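PDB 3NI7: bacterial regulatory proteins, TetR family from Nitrosomonas europaea, which probably binds DNA through a helix-turn-helix motif as a TetR-family transcriptional regulator. Local coordinates for residues Ser126-Val129 and Gln130-Glu134. Numbering follows the deposited sequence.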
ATOM      1  N   SER A 126       0.124   1.656 -11.660  1.00 88.66           N
ATOM      2  CA  SER A 126       1.341   1.483 -12.438  1.00 89.88           C
ATOM      3  C   SER A 126       1.495   2.599 -13.440  1.00 89.78           C
ATOM      4  O   SER A 126       2.517   3.253 -13.479  1.00 89.95           O
ATOM      5  CB  SER A 126       1.380   0.146 -13.158  1.00 93.24           C
ATOM      6  OG  SER A 126       1.366  -0.903 -12.224  1.00 94.89           O
ATOM      7  N   ARG A 127       0.469   2.863 -14.236  1.00 91.43           N
ATOM      8  CA  ARG A 127       0.605   3.927 -15.241  1.00 91.93           C
ATOM      9  C   ARG A 127       0.954   5.214 -14.546  1.00 88.60           C
ATOM     10  O   ARG A 127       1.783   5.984 -15.019  1.00 88.38           O
ATOM     11  CB  ARG A 127      -0.662   4.166 -16.050  1.00 93.01           C
ATOM     12  CG  ARG A 127      -0.362   5.124 -17.282  1.00 99.86           C
ATOM     13  CD  ARG A 127      -1.640   5.574 -18.070  1.00107.17           C
ATOM     14  NE  ARG A 127      -1.375   6.225 -19.377  1.00113.61           N
ATOM     15  CZ  ARG A 127      -1.070   7.518 -19.558  1.00115.90           C
ATOM     16  NH1 ARG A 127      -0.944   8.347 -18.515  1.00113.88           N
ATOM     17  NH2 ARG A 127      -0.880   7.986 -20.792  1.00119.30           N
ATOM     18  N   THR A 128       0.281   5.455 -13.429  1.00 86.39           N
ATOM     19  CA  THR A 128       0.467   6.721 -12.703  1.00 84.73           C
ATOM     20  C   THR A 128       1.908   6.870 -12.242  1.00 84.43           C
ATOM     21  O   THR A 128       2.589   7.862 -12.522  1.00 85.06           O
ATOM     22  CB  THR A 128      -0.448   6.817 -11.479  1.00 83.16           C
ATOM     23  OG1 THR A 128      -1.795   6.403 -11.813  1.00 85.62           O
ATOM     24  CG2 THR A 128      -0.456   8.221 -11.003  1.00 81.45           C
ATOM     25  N   VAL A 129       2.382   5.822 -11.591  1.00 84.57           N
ATOM     26  CA  VAL A 129       3.731   5.783 -11.129  1.00 84.28           C
ATOM     27  C   VAL A 129       4.691   5.921 -12.279  1.00 86.14           C
ATOM     28  O   VAL A 129       5.726   6.586 -12.147  1.00 86.75           O
ATOM     29  CB  VAL A 129       3.996   4.480 -10.336  1.00 85.75           C
ATOM     30  CG1 VAL A 129       5.517   4.095 -10.298  1.00 85.57           C
ATOM     31  CG2 VAL A 129       3.411   4.635  -8.911  1.00 84.24           C
ATOM     32  N   GLN A 130       4.409   5.274 -13.396  1.00 87.54           N
ATOM     33  CA  GLN A 130       5.403   5.271 -14.477  1.00 90.21           C
ATOM     34  C   GLN A 130       5.358   6.574 -15.225  1.00 90.06           C
ATOM     35  O   GLN A 130       6.361   7.036 -15.767  1.00 92.27           O
ATOM     36  CB  GLN A 130       5.171   4.119 -15.393  1.00 93.19           C
ATOM     37  CG  GLN A 130       5.486   2.822 -14.705  1.00 95.65           C
ATOM     38  CD  GLN A 130       5.109   1.656 -15.511  1.00100.87           C
ATOM     39  OE1 GLN A 130       4.490   1.800 -16.567  1.00105.68           O
ATOM     40  NE2 GLN A 130       5.486   0.473 -15.041  1.00105.15           N
ATOM     41  N   TRP A 131       4.178   7.178 -15.174  1.00 87.90           N
ATOM     42  CA  TRP A 131       3.900   8.447 -15.792  1.00 87.57           C
ATOM     43  C   TRP A 131       4.599   9.544 -15.005  1.00 86.73           C
ATOM     44  O   TRP A 131       5.157  10.467 -15.586  1.00 89.48           O
ATOM     45  CB  TRP A 131       2.374   8.710 -15.796  1.00 85.38           C
ATOM     46  CG  TRP A 131       2.060   9.971 -16.466  1.00 84.54           C
ATOM     47  CD1 TRP A 131       1.806  10.124 -17.755  1.00 87.17           C
ATOM     48  CD2 TRP A 131       2.067  11.283 -15.905  1.00 82.92           C
ATOM     49  NE1 TRP A 131       1.634  11.437 -18.062  1.00 87.58           N
ATOM     50  CE2 TRP A 131       1.803  12.172 -16.925  1.00 84.83           C
ATOM     51  CE3 TRP A 131       2.286  11.789 -14.634  1.00 82.04           C
ATOM     52  CZ2 TRP A 131       1.713  13.538 -16.724  1.00 85.41           C
ATOM     53  CZ3 TRP A 131       2.194  13.153 -14.439  1.00 81.36           C
ATOM     54  CH2 TRP A 131       1.919  14.004 -15.480  1.00 82.94           C
ATOM     55  N   VAL A 132       4.535   9.481 -13.689  1.00 83.59           N
ATOM     56  CA  VAL A 132       5.162  10.546 -12.920  1.00 83.62           C
ATOM     57  C   VAL A 132       6.696  10.496 -13.136  1.00 85.82           C
ATOM     58  O   VAL A 132       7.367  11.527 -13.289  1.00 86.98           O
ATOM     59  CB  VAL A 132       4.868  10.447 -11.383  1.00 80.84           C
ATOM     60  CG1 VAL A 132       5.470  11.606 -10.703  1.00 79.35           C
ATOM     61  CG2 VAL A 132       3.411  10.426 -11.107  1.00 78.49           C
ATOM     62  N   ARG A 133       7.203   9.267 -13.162  1.00 86.76           N
ATOM     63  CA  ARG A 133       8.640   8.995 -13.234  1.00 89.18           C
ATOM     64  C   ARG A 133       9.168   9.584 -14.560  1.00 91.91           C
ATOM     65  O   ARG A 133      10.142  10.372 -14.581  1.00 92.97           O
ATOM     66  CB  ARG A 133       8.845   7.477 -13.105  1.00 90.10           C
ATOM     67  CG  ARG A 133      10.259   6.967 -12.831  1.00 93.76           C
ATOM     68  CD  ARG A 133      10.361   5.384 -13.114  1.00 98.38           C
ATOM     69  NE  ARG A 133      11.497   4.719 -12.447  1.00101.27           N
ATOM     70  CZ  ARG A 133      12.152   3.659 -12.912  1.00108.28           C
ATOM     71  NH1 ARG A 133      11.769   3.043 -14.055  1.00114.88           N
ATOM     72  NH2 ARG A 133      13.180   3.181 -12.206  1.00108.44           N
ATOM     73  N   GLU A 134       8.478   9.251 -15.643  1.00 92.53           N
ATOM     74  CA  GLU A 134       8.837   9.777 -16.951  1.00 96.09           C
ATOM     75  C   GLU A 134       8.629  11.284 -17.005  1.00 96.24           C
ATOM     76  O   GLU A 134       9.398  11.990 -17.667  1.00 99.39           O
ATOM     77  CB  GLU A 134       7.980   9.135 -18.059  1.00 97.66           C
ATOM     78  CG  GLU A 134       8.622   8.046 -18.833  1.00101.05           C
ATOM     79  CD  GLU A 134       8.284   8.144 -20.290  1.00105.20           C
ATOM     80  OE1 GLU A 134       9.085   8.655 -21.105  1.00110.11           O
ATOM     81  OE2 GLU A 134       7.187   7.717 -20.635  1.00107.11           O
TER
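Arg127 and Trp131 meet one turn apart on helix 115-135, where the guanidinium reaches the pyrrole part of the indole. NH1 of Arg127 lies 3.4 Å from CD1 of Trp131, the two planes turned 23° apart in an oblique approach. Both side chains set out with CG anti to the backbone N (chi1 -169° in Arg127), and the arginine chain stays extended as far as NE, which brings NH1 up to CD1.

Backbone hydrogen bonds from i+4 to i bind the two turns together: Gln130 N gives to Ser126 O at 2.8 Å, Val132 N to Thr128 O at 2.8 Å and Arg133 N to Val129 O at 3.2 Å, the last longer and with its donor tilted from the carbonyl plane.

Of the remaining side chains, Gln130 runs back toward the preceding turn, extended beyond CG, with CG beside its own backbone N (chi1 -69°) and 3.2 Å from Ser126 O. From there its NE2 hydrogen-bonds to Glu149 OE2, while Ser126 OG pairs with Thr151 OG1 of the second subunit. Replacing Gln130 by alanine is likely to leave the Glu149 carboxylate without this amide partner and to open a gap beside Glu148 of the second subunit.

Thr128, Trp131 and Val132 rest on Met66 of helix 51-69, and Val132 and Trp131 also touch Leu87 of helix 80-96. Val129 packs against Thr153 and, with Thr128, Tyr156 of helix 149-164, so the segment joins three helices of its own chain and borders the dimer partner.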